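Local structure of alpha-galactosidase 1 (Saccharomyces cerevisiae, 3LRK) at residues 242-247 with 340-345; 280-285 with 344-349; 55-60 with 104-109. The protein hydrolyses terminal, non-reducing alpha-D-galactose residues of alpha-D-galactosides, including galactose oligosaccharides, galactomannans and galactolipids. The protein carries 1 engineered substitution. All blocks are in the same frame, centred on the assembly; numbering follows the deposited sequence.

Contact 3 comes first along the chain and is complete before the other two begin; it lies within the TIM barrel, between the C-terminal ends of helices 46-58 and 96-105. Contacts 1 and 2 start from helices 239-246 and 273-285 and both end on strand 342-349 of the C-terminal antiparallel sheet, sharing Q344 and M345. Their centres are about 11 Å apart and they touch, with L243 and A247 packed on the W346 ring, so they form one buried joint between barrel and sandwich, part polar and part apolar. Contact 3 lies on the other side of the chain's centre, about 34 Å from contact 1 and about 28 Å from contact 2, centre to centre.

Contact 1. Residues 242-247 with 340-345; sequences ILNKAA and QGEIQM
N244 reaches from helix 239-246 to meet the ends of E342 and Q344, two side chains that point the same way from strand 342-349, with one residue between them. The helix belongs to the TIM barrel and the strand to the C-terminal beta sandwich, so this is a polar patch in the domain interface. The axes of helix 242-246 and strand 342-345 stay 12.3 Å apart, so side chains and a water span the distance. The N244 amide uses both its ends: OD1 accepts from Q344 NE2 at 2.8 Å, on a lone pair in the carbonyl plane, and ND2 donates to E342 OE2 at 3.1 Å, on the syn side but 27° out of the carboxylate plane. The two amides are nearly coplanar, 23° apart. Q344, extended beyond CG, sends NE2 to E342 OE1 at 2.9 Å, arriving from above the carboxylate plane and closing a ring of three side chains. Water 1 donates to N244 OD1 at 2.6 Å and to Q344 OE1 at 2.7 Å. L243 CD2 packs against Q344 OE1 at 4.0 Å. A leucine in place of N244 would probably leave Q344 NE2, E342 OE2 and the water each short of a partner. E342 OE1 also forms a salt bridge with R329, which is likely to keep the carboxylate ionised, and with donors and acceptors matched the orientation of the N244 amide is well defined.

Contact 2. Residues 280-285 with 344-349; sequences FSMWAM and QMWSGP
One face of the W346 indole carries the methyl of M282, and its in-plane edge at NE1 meets Q344 OE1; M285 approaches obliquely. These Met-aromatic contacts join helix 273-285 of the TIM barrel to strand 342-349 of the C-terminal beta sandwich. M282 CE sits 3.4 Å from the centroid of the W346 five-membered ring and only 7° off its normal, which fits a CH-pi contact; M282 SD lies further back, 4.7 Å from that centroid. The M282 chain can set its methyl down on the ring because it bends at both chi2 and chi3 (-61°). One helical turn on, M285 reaches the root of the indole, with SD 3.7 Å from W346 CB. The model brings M282 CE and M285 CE implausibly close, so the exact methyl positions, and with them the fine geometry of the CH-pi contact, are doubtful. L243 of helix 239-246 also packs on the indole, and A358 of strand 355-361 touches both methionines, so residues of both domains pack around the indole and the methionines. The ring's rotation is fixed by its polar corner: W346 NE1 donates in its own plane to Q344 OE1 at 2.7 Å, with an N-H...O angle of 159°.

Contact 3. Residues 55-60 with 104-109; sequences RISDLG and HNNSFL. With NAG (2-acetamido-2-deoxy-beta-D-glucopyranose), chain D.
Two neighbouring helices of the TIM barrel, 46-58 and 96-105, meet at their C-terminal ends, where I56 and S57 face N106 and F108. Each helix closes in a Schellman motif, with G60 and S107 as the residues of positive phi; S107 N bonds back to H104 O at 3.0 Å, and G60 N to S57 O at 2.9 Å. The helices lead into adjacent strands, 68-70 and 109-115, so this is the end of the barrel where the strands begin, opposite the end that holds the active site in TIM-barrel enzymes.

F108 lies between the helix ends and presents the rim of its ring. S57 N lies in the ring plane, 3.7 Å from F108 CZ, while I56 CG2 stands 4.0 Å from F108 CE2, also near the plane, and S57 CB comes 3.9 Å from F108 CE1. With CG beside its backbone N and opposite the carbonyl carbon (chi1 -81°), F108 is directed at helix 46-58. K62 binds the junction together: it makes a cation-pi contact with F108 and hydrogen-bonds S57 OG and N106 O.

N106 turns its amide toward S57, with ND2 3.6 Å from S57 CB. The link to the next residue of the helix goes through water 2, which weakly bridges N106 ND2 and D58 OD1. This more solvent-facing border is next to the glycans: S107 OG makes a weak hydrogen bond to O7 of another NAG, and N105 carries the N-linked NAG through a covalent bond of 1.4 Å between N105 ND2 and NAG C1.

Contact 1. Residues 242-247 with 340-345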
loop_
_atom_site.group_PDB
_atom_site.type_symbol
_atom_site.label_atom_id
_atom_site.label_comp_id
_atom_site.label_asym_id
_atom_site.label_seq_id
_atom_site.Cartn_x
_atom_site.Cartn_y
_atom_site.Cartn_z
ATOM N N ILE A 242 2.842 13.628 -14.881
ATOM C CA ILE A 242 1.607 13.032 -15.395
ATOM C C ILE A 242 1.896 12.035 -16.519
ATOM O O ILE A 242 1.317 10.949 -16.545
ATOM C CB ILE A 242 0.583 14.125 -15.822
ATOM C CG1 ILE A 242 0.018 14.810 -14.563
ATOM C CG2 ILE A 242 -0.548 13.538 -16.666
ATOM C CD1 ILE A 242 -0.747 16.076 -14.832
ATOM N N LEU A 243 2.809 12.394 -17.424
ATOM C CA LEU A 243 3.230 11.460 -18.475
ATOM C C LEU A 243 3.814 10.176 -17.872
ATOM O O LEU A 243 3.522 9.077 -18.337
ATOM C CB LEU A 243 4.255 12.110 -19.419
ATOM C CG LEU A 243 4.728 11.235 -20.586
ATOM C CD1 LEU A 243 3.582 10.914 -21.541
ATOM C CD2 LEU A 243 5.875 11.931 -21.310
ATOM N N ASN A 244 4.650 10.330 -16.856
ATOM C CA ASN A 244 5.250 9.184 -16.160
ATOM C C ASN A 244 4.217 8.272 -15.493
ATOM O O ASN A 244 4.303 7.044 -15.587
ATOM C CB ASN A 244 6.288 9.661 -15.146
ATOM C CG ASN A 244 7.590 10.114 -15.810
ATOM O OD1 ASN A 244 7.784 9.948 -17.014
ATOM N ND2 ASN A 244 8.480 10.693 -15.021
ATOM N N LYS A 245 3.250 8.877 -14.815
ATOM C CA LYS A 245 2.096 8.144 -14.286
ATOM C C LYS A 245 1.321 7.380 -15.375
ATOM O O LYS A 245 0.879 6.244 -15.153
ATOM C CB LYS A 245 1.178 9.094 -13.514
ATOM C CG LYS A 245 1.722 9.442 -12.141
ATOM C CD LYS A 245 0.964 10.592 -11.521
ATOM C CE LYS A 245 1.426 10.830 -10.098
ATOM N NZ LYS A 245 0.934 12.164 -9.647
ATOM N N ALA A 246 1.177 8.002 -16.545
ATOM C CA ALA A 246 0.416 7.419 -17.652
ATOM C C ALA A 246 1.128 6.261 -18.357
ATOM O O ALA A 246 0.479 5.413 -18.975
ATOM C CB ALA A 246 0.049 8.509 -18.665
ATOM N N ALA A 247 2.456 6.254 -18.280
ATOM C CA ALA A 247 3.289 5.315 -19.031
ATOM C C ALA A 247 2.835 3.844 -18.999
ATOM O O ALA A 247 2.664 3.239 -20.068
ATOM C CB ALA A 247 4.778 5.458 -18.636
ATOM N N GLN A 340 15.416 18.111 -11.616
ATOM C CA GLN A 340 14.795 17.121 -12.496
ATOM C C GLN A 340 15.537 16.984 -13.816
ATOM O O GLN A 340 15.973 17.979 -14.387
ATOM C CB GLN A 340 13.331 17.480 -12.756
ATOM C CG GLN A 340 12.538 17.792 -11.480
ATOM C CD GLN A 340 12.457 16.600 -10.549
ATOM O OE1 GLN A 340 11.838 15.595 -10.877
ATOM N NE2 GLN A 340 13.084 16.710 -9.376
ATOM N N GLY A 341 15.668 15.750 -14.296
ATOM C CA GLY A 341 16.291 15.503 -15.591
ATOM C C GLY A 341 16.284 14.047 -15.976
ATOM O O GLY A 341 16.945 13.214 -15.345
ATOM N N GLU A 342 15.530 13.735 -17.021
ATOM C CA GLU A 342 15.454 12.381 -17.527
ATOM C C GLU A 342 15.254 12.412 -19.038
ATOM O O GLU A 342 14.762 13.395 -19.592
ATOM C CB GLU A 342 14.329 11.585 -16.839
ATOM C CG GLU A 342 12.925 12.172 -17.008
ATOM C CD GLU A 342 11.876 11.441 -16.179
ATOM O OE1 GLU A 342 11.649 10.245 -16.426
ATOM O OE2 GLU A 342 11.269 12.065 -15.281
ATOM N N ILE A 343 15.645 11.331 -19.690
ATOM C CA ILE A 343 15.455 11.175 -21.129
ATOM C C ILE A 343 14.657 9.905 -21.391
ATOM O O ILE A 343 14.812 8.909 -20.677
ATOM C CB ILE A 343 16.807 11.163 -21.894
ATOM C CG1 ILE A 343 17.756 10.091 -21.324
ATOM C CG2 ILE A 343 17.446 12.559 -21.844
ATOM C CD1 ILE A 343 18.858 9.628 -22.287
ATOM N N GLN A 344 13.784 9.952 -22.394
ATOM C CA GLN A 344 12.899 8.832 -22.687
ATOM C C GLN A 344 12.805 8.579 -24.184
ATOM O O GLN A 344 12.912 9.502 -24.997
ATOM C CB GLN A 344 11.492 9.069 -22.119
ATOM C CG GLN A 344 11.450 9.561 -20.655
ATOM C CD GLN A 344 10.038 9.640 -20.090
ATOM O OE1 GLN A 344 9.057 9.491 -20.815
ATOM N NE2 GLN A 344 9.932 9.884 -18.786
ATOM N N MET A 345 12.609 7.317 -24.529
ATOM C CA MET A 345 12.236 6.930 -25.877
ATOM C C MET A 345 10.877 6.246 -25.842
ATOM O O MET A 345 10.648 5.346 -25.023
ATOM C CB MET A 345 13.255 5.969 -26.460
ATOM C CG MET A 345 13.327 6.014 -27.961
ATOM S SD MET A 345 13.499 4.394 -28.709
ATOM C CE MET A 345 11.766 4.090 -28.965
HETATM O O HOH W 1 7.073 8.678 -19.137
#

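Contact 2. Residues 280-285 with 344-349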
loop_
_atom_site.group_PDB
_atom_site.type_symbol
_atom_site.label_atom_id
_atom_site.label_comp_id
_atom_site.label_asym_id
_atom_site.label_seq_id
_atom_site.Cartn_x
_atom_site.Cartn_y
_atom_site.Cartn_z
ATOM N N PHE A 280 2.434 18.647 -26.221
ATOM C CA PHE A 280 1.416 18.354 -27.232
ATOM C C PHE A 280 1.674 17.014 -27.934
ATOM O O PHE A 280 0.750 16.213 -28.100
ATOM C CB PHE A 280 1.313 19.510 -28.243
ATOM C CG PHE A 280 0.172 19.383 -29.215
ATOM C CD1 PHE A 280 -1.152 19.633 -28.816
ATOM C CD2 PHE A 280 0.419 19.047 -30.552
ATOM C CE1 PHE A 280 -2.204 19.530 -29.727
ATOM C CE2 PHE A 280 -0.621 18.944 -31.474
ATOM C CZ PHE A 280 -1.937 19.178 -31.073
ATOM N N SER A 281 2.932 16.770 -28.307
ATOM C CA SER A 281 3.333 15.537 -28.995
ATOM C C SER A 281 3.133 14.294 -28.133
ATOM O O SER A 281 2.688 13.260 -28.634
ATOM C CB SER A 281 4.795 15.601 -29.441
ATOM O OG SER A 281 5.019 16.682 -30.331
ATOM N N MET A 282 3.473 14.390 -26.846
ATOM C CA MET A 282 3.340 13.227 -25.956
ATOM C C MET A 282 1.874 12.898 -25.615
ATOM O O MET A 282 1.490 11.727 -25.624
ATOM C CB MET A 282 4.231 13.351 -24.713
ATOM C CG MET A 282 5.751 13.216 -25.012
ATOM S SD MET A 282 6.200 11.828 -26.088
ATOM C CE MET A 282 5.616 10.473 -25.060
ATOM N N TRP A 283 1.064 13.926 -25.359
ATOM C CA TRP A 283 -0.396 13.764 -25.201
ATOM C C TRP A 283 -1.020 13.143 -26.461
ATOM O O TRP A 283 -1.859 12.239 -26.368
ATOM C CB TRP A 283 -1.076 15.104 -24.872
ATOM C CG TRP A 283 -1.246 15.468 -23.381
ATOM C CD1 TRP A 283 -2.403 15.895 -22.779
ATOM C CD2 TRP A 283 -0.244 15.448 -22.343
ATOM N NE1 TRP A 283 -2.184 16.148 -21.435
ATOM C CE2 TRP A 283 -0.868 15.881 -21.144
ATOM C CE3 TRP A 283 1.122 15.110 -22.308
ATOM C CZ2 TRP A 283 -0.175 15.980 -19.927
ATOM C CZ3 TRP A 283 1.812 15.206 -21.089
ATOM C CH2 TRP A 283 1.156 15.631 -19.915
ATOM N N ALA A 284 -0.611 13.606 -27.644
ATOM C CA ALA A 284 -1.090 12.974 -28.880
ATOM C C ALA A 284 -0.711 11.485 -28.930
ATOM O O ALA A 284 -1.555 10.614 -29.204
ATOM C CB ALA A 284 -0.564 13.711 -30.112
ATOM N N MET A 285 0.560 11.217 -28.657
ATOM C CA MET A 285 1.156 9.895 -28.836
ATOM C C MET A 285 0.596 8.814 -27.907
ATOM O O MET A 285 0.549 7.633 -28.274
ATOM C CB MET A 285 2.662 10.000 -28.634
ATOM C CG MET A 285 3.453 8.914 -29.328
ATOM S SD MET A 285 5.107 8.845 -28.643
ATOM C CE MET A 285 4.675 8.582 -26.931
ATOM N N GLN A 344 13.784 9.952 -22.394
ATOM C CA GLN A 344 12.899 8.832 -22.687
ATOM C C GLN A 344 12.805 8.579 -24.184
ATOM O O GLN A 344 12.912 9.502 -24.997
ATOM C CB GLN A 344 11.492 9.069 -22.119
ATOM C CG GLN A 344 11.450 9.561 -20.655
ATOM C CD GLN A 344 10.038 9.640 -20.090
ATOM O OE1 GLN A 344 9.057 9.491 -20.815
ATOM N NE2 GLN A 344 9.932 9.884 -18.786
ATOM N N MET A 345 12.609 7.317 -24.529
ATOM C CA MET A 345 12.236 6.930 -25.877
ATOM C C MET A 345 10.877 6.246 -25.842
ATOM O O MET A 345 10.648 5.346 -25.023
ATOM C CB MET A 345 13.255 5.969 -26.460
ATOM C CG MET A 345 13.327 6.014 -27.961
ATOM S SD MET A 345 13.499 4.394 -28.709
ATOM C CE MET A 345 11.766 4.090 -28.965
ATOM N N TRP A 346 9.983 6.676 -26.728
ATOM C CA TRP A 346 8.680 6.044 -26.885
ATOM C C TRP A 346 8.524 5.578 -28.325
ATOM O O TRP A 346 9.131 6.141 -29.245
ATOM C CB TRP A 346 7.547 7.011 -26.531
ATOM C CG TRP A 346 7.481 7.470 -25.086
ATOM C CD1 TRP A 346 8.412 8.216 -24.417
ATOM C CD2 TRP A 346 6.397 7.256 -24.156
ATOM N NE1 TRP A 346 7.988 8.459 -23.129
ATOM C CE2 TRP A 346 6.748 7.898 -22.950
ATOM C CE3 TRP A 346 5.163 6.589 -24.233
ATOM C CZ2 TRP A 346 5.924 7.869 -21.815
ATOM C CZ3 TRP A 346 4.335 6.577 -23.105
ATOM C CH2 TRP A 346 4.725 7.205 -21.914
ATOM N N SER A 347 7.709 4.546 -28.510
ATOM C CA SER A 347 7.454 3.966 -29.826
ATOM C C SER A 347 6.078 3.327 -29.806
ATOM O O SER A 347 5.661 2.778 -28.780
ATOM C CB SER A 347 8.524 2.929 -30.174
ATOM O OG SER A 347 8.304 2.372 -31.458
ATOM N N GLY A 348 5.376 3.400 -30.932
ATOM C CA GLY A 348 4.034 2.834 -31.036
ATOM C C GLY A 348 3.595 2.567 -32.464
ATOM O O GLY A 348 3.986 3.292 -33.386
ATOM N N PRO A 349 2.764 1.525 -32.654
ATOM C CA PRO A 349 2.271 1.174 -33.982
ATOM C C PRO A 349 1.195 2.131 -34.469
ATOM O O PRO A 349 0.493 2.749 -33.660
ATOM C CB PRO A 349 1.677 -0.218 -33.779
ATOM C CG PRO A 349 1.279 -0.260 -32.343
ATOM C CD PRO A 349 2.264 0.605 -31.613
#

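Contact 3. Residues 55-60 with 104-109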
loop_
_atom_site.group_PDB
_atom_site.type_symbol
_atom_site.label_atom_id
_atom_site.label_comp_id
_atom_site.label_asym_id
_atom_site.label_seq_id
_atom_site.Cartn_x
_atom_site.Cartn_y
_atom_site.Cartn_z
ATOM N N ARG A 55 -14.412 31.990 -32.302
ATOM C CA ARG A 55 -12.961 32.095 -32.492
ATOM C C ARG A 55 -12.339 30.752 -32.878
ATOM O O ARG A 55 -11.515 30.700 -33.779
ATOM C CB ARG A 55 -12.300 32.666 -31.230
ATOM C CG ARG A 55 -10.767 32.734 -31.228
ATOM C CD ARG A 55 -10.218 33.803 -32.167
ATOM N NE ARG A 55 -8.880 34.248 -31.768
ATOM C CZ ARG A 55 -8.108 35.076 -32.476
ATOM N NH1 ARG A 55 -8.512 35.554 -33.651
ATOM N NH2 ARG A 55 -6.917 35.421 -32.007
ATOM N N ILE A 56 -12.748 29.668 -32.211
ATOM C CA ILE A 56 -12.226 28.326 -32.526
ATOM C C ILE A 56 -12.633 27.893 -33.935
ATOM O O ILE A 56 -11.845 27.285 -34.661
ATOM C CB ILE A 56 -12.640 27.277 -31.446
ATOM C CG1 ILE A 56 -11.921 27.594 -30.126
ATOM C CG2 ILE A 56 -12.330 25.842 -31.904
ATOM C CD1 ILE A 56 -12.310 26.711 -28.964
ATOM N N SER A 57 -13.867 28.214 -34.311
ATOM C CA SER A 57 -14.326 28.025 -35.683
ATOM C C SER A 57 -13.473 28.837 -36.679
ATOM O O SER A 57 -12.925 28.274 -37.638
ATOM C CB SER A 57 -15.810 28.395 -35.810
ATOM O OG SER A 57 -16.319 28.000 -37.071
ATOM N N ASP A 58 -13.355 30.145 -36.436
ATOM C CA ASP A 58 -12.681 31.057 -37.384
ATOM C C ASP A 58 -11.188 30.761 -37.542
ATOM O O ASP A 58 -10.638 30.919 -38.638
ATOM C CB ASP A 58 -12.909 32.529 -37.013
ATOM C CG ASP A 58 -14.356 32.963 -37.167
ATOM O OD1 ASP A 58 -15.126 32.301 -37.905
ATOM O OD2 ASP A 58 -14.730 33.983 -36.545
ATOM N N LEU A 59 -10.542 30.305 -36.466
ATOM C CA LEU A 59 -9.132 29.881 -36.534
ATOM C C LEU A 59 -8.931 28.553 -37.269
ATOM O O LEU A 59 -7.796 28.119 -37.470
ATOM C CB LEU A 59 -8.489 29.826 -35.134
ATOM C CG LEU A 59 -8.390 31.136 -34.337
ATOM C CD1 LEU A 59 -7.832 30.872 -32.935
ATOM C CD2 LEU A 59 -7.565 32.218 -35.065
ATOM N N GLY A 60 -10.027 27.910 -37.665
ATOM C CA GLY A 60 -9.959 26.648 -38.405
ATOM C C GLY A 60 -9.629 25.476 -37.496
ATOM O O GLY A 60 -9.342 24.382 -37.968
ATOM N N HIS A 104 -24.508 23.789 -31.885
ATOM C CA HIS A 104 -24.861 22.810 -32.913
ATOM C C HIS A 104 -25.042 23.460 -34.289
ATOM O O HIS A 104 -24.678 22.876 -35.310
ATOM C CB HIS A 104 -26.125 22.036 -32.512
ATOM C CG HIS A 104 -25.946 21.190 -31.284
ATOM N ND1 HIS A 104 -26.992 20.851 -30.452
ATOM C CD2 HIS A 104 -24.837 20.638 -30.738
ATOM C CE1 HIS A 104 -26.538 20.110 -29.455
ATOM N NE2 HIS A 104 -25.233 19.964 -29.607
ATOM N N ASN A 105 -25.589 24.671 -34.303
ATOM C CA ASN A 105 -25.759 25.427 -35.549
ATOM C C ASN A 105 -24.446 25.874 -36.193
ATOM O O ASN A 105 -24.431 26.261 -37.363
ATOM C CB ASN A 105 -26.709 26.612 -35.350
ATOM C CG ASN A 105 -28.172 26.181 -35.234
ATOM O OD1 ASN A 105 -28.476 24.988 -35.108
ATOM N ND2 ASN A 105 -29.080 27.165 -35.253
ATOM N N ASN A 106 -23.348 25.818 -35.439
ATOM C CA ASN A 106 -22.013 26.042 -36.005
ATOM C C ASN A 106 -21.166 24.761 -36.013
ATOM O O ASN A 106 -19.935 24.818 -36.054
ATOM C CB ASN A 106 -21.296 27.190 -35.281
ATOM C CG ASN A 106 -20.163 27.808 -36.108
ATOM O OD1 ASN A 106 -20.014 27.548 -37.309
ATOM N ND2 ASN A 106 -19.357 28.637 -35.455
ATOM N N SER A 107 -21.843 23.615 -35.999
ATOM C CA SER A 107 -21.216 22.286 -36.101
ATOM C C SER A 107 -20.281 21.972 -34.932
ATOM O O SER A 107 -19.294 21.243 -35.086
ATOM C CB SER A 107 -20.491 22.108 -37.446
ATOM O OG SER A 107 -21.403 22.228 -38.523
ATOM N N PHE A 108 -20.589 22.545 -33.771
ATOM C CA PHE A 108 -19.901 22.205 -32.530
ATOM C C PHE A 108 -20.713 21.187 -31.731
ATOM O O PHE A 108 -21.914 21.017 -31.957
ATOM C CB PHE A 108 -19.688 23.451 -31.661
ATOM C CG PHE A 108 -18.497 24.289 -32.053
ATOM C CD1 PHE A 108 -18.680 25.555 -32.613
ATOM C CD2 PHE A 108 -17.205 23.824 -31.853
ATOM C CE1 PHE A 108 -17.592 26.344 -32.978
ATOM C CE2 PHE A 108 -16.104 24.601 -32.207
ATOM C CZ PHE A 108 -16.300 25.874 -32.773
ATOM N N LEU A 109 -20.047 20.533 -30.782
ATOM C CA LEU A 109 -20.717 19.722 -29.784
ATOM C C LEU A 109 -20.564 20.401 -28.411
ATOM O O LEU A 109 -19.578 21.098 -28.173
ATOM C CB LEU A 109 -20.151 18.293 -29.784
ATOM C CG LEU A 109 -20.467 17.486 -31.059
ATOM C CD1 LEU A 109 -19.827 16.076 -30.999
ATOM C CD2 LEU A 109 -22.001 17.389 -31.284
HETATM C C1 NAG D . -30.449 26.716 -35.406
HETATM C C2 NAG D . -31.345 27.846 -34.907
HETATM C C3 NAG D . -32.818 27.447 -35.037
HETATM C C4 NAG D . -33.148 26.972 -36.456
HETATM C C5 NAG D . -32.099 25.985 -36.966
HETATM C C6 NAG D . -32.256 25.738 -38.464
HETATM C C7 NAG D . -30.154 29.177 -33.220
HETATM C C8 NAG D . -30.071 29.554 -31.771
HETATM N N2 NAG D . -31.029 28.217 -33.536
HETATM O O3 NAG D . -33.643 28.535 -34.689
HETATM O O4 NAG D . -34.430 26.363 -36.477
HETATM O O5 NAG D . -30.777 26.460 -36.759
HETATM O O6 NAG D . -31.637 24.499 -38.730
HETATM O O7 NAG D . -29.434 29.737 -34.049
HETATM O O HOH W 2 -18.112 31.279 -36.438
#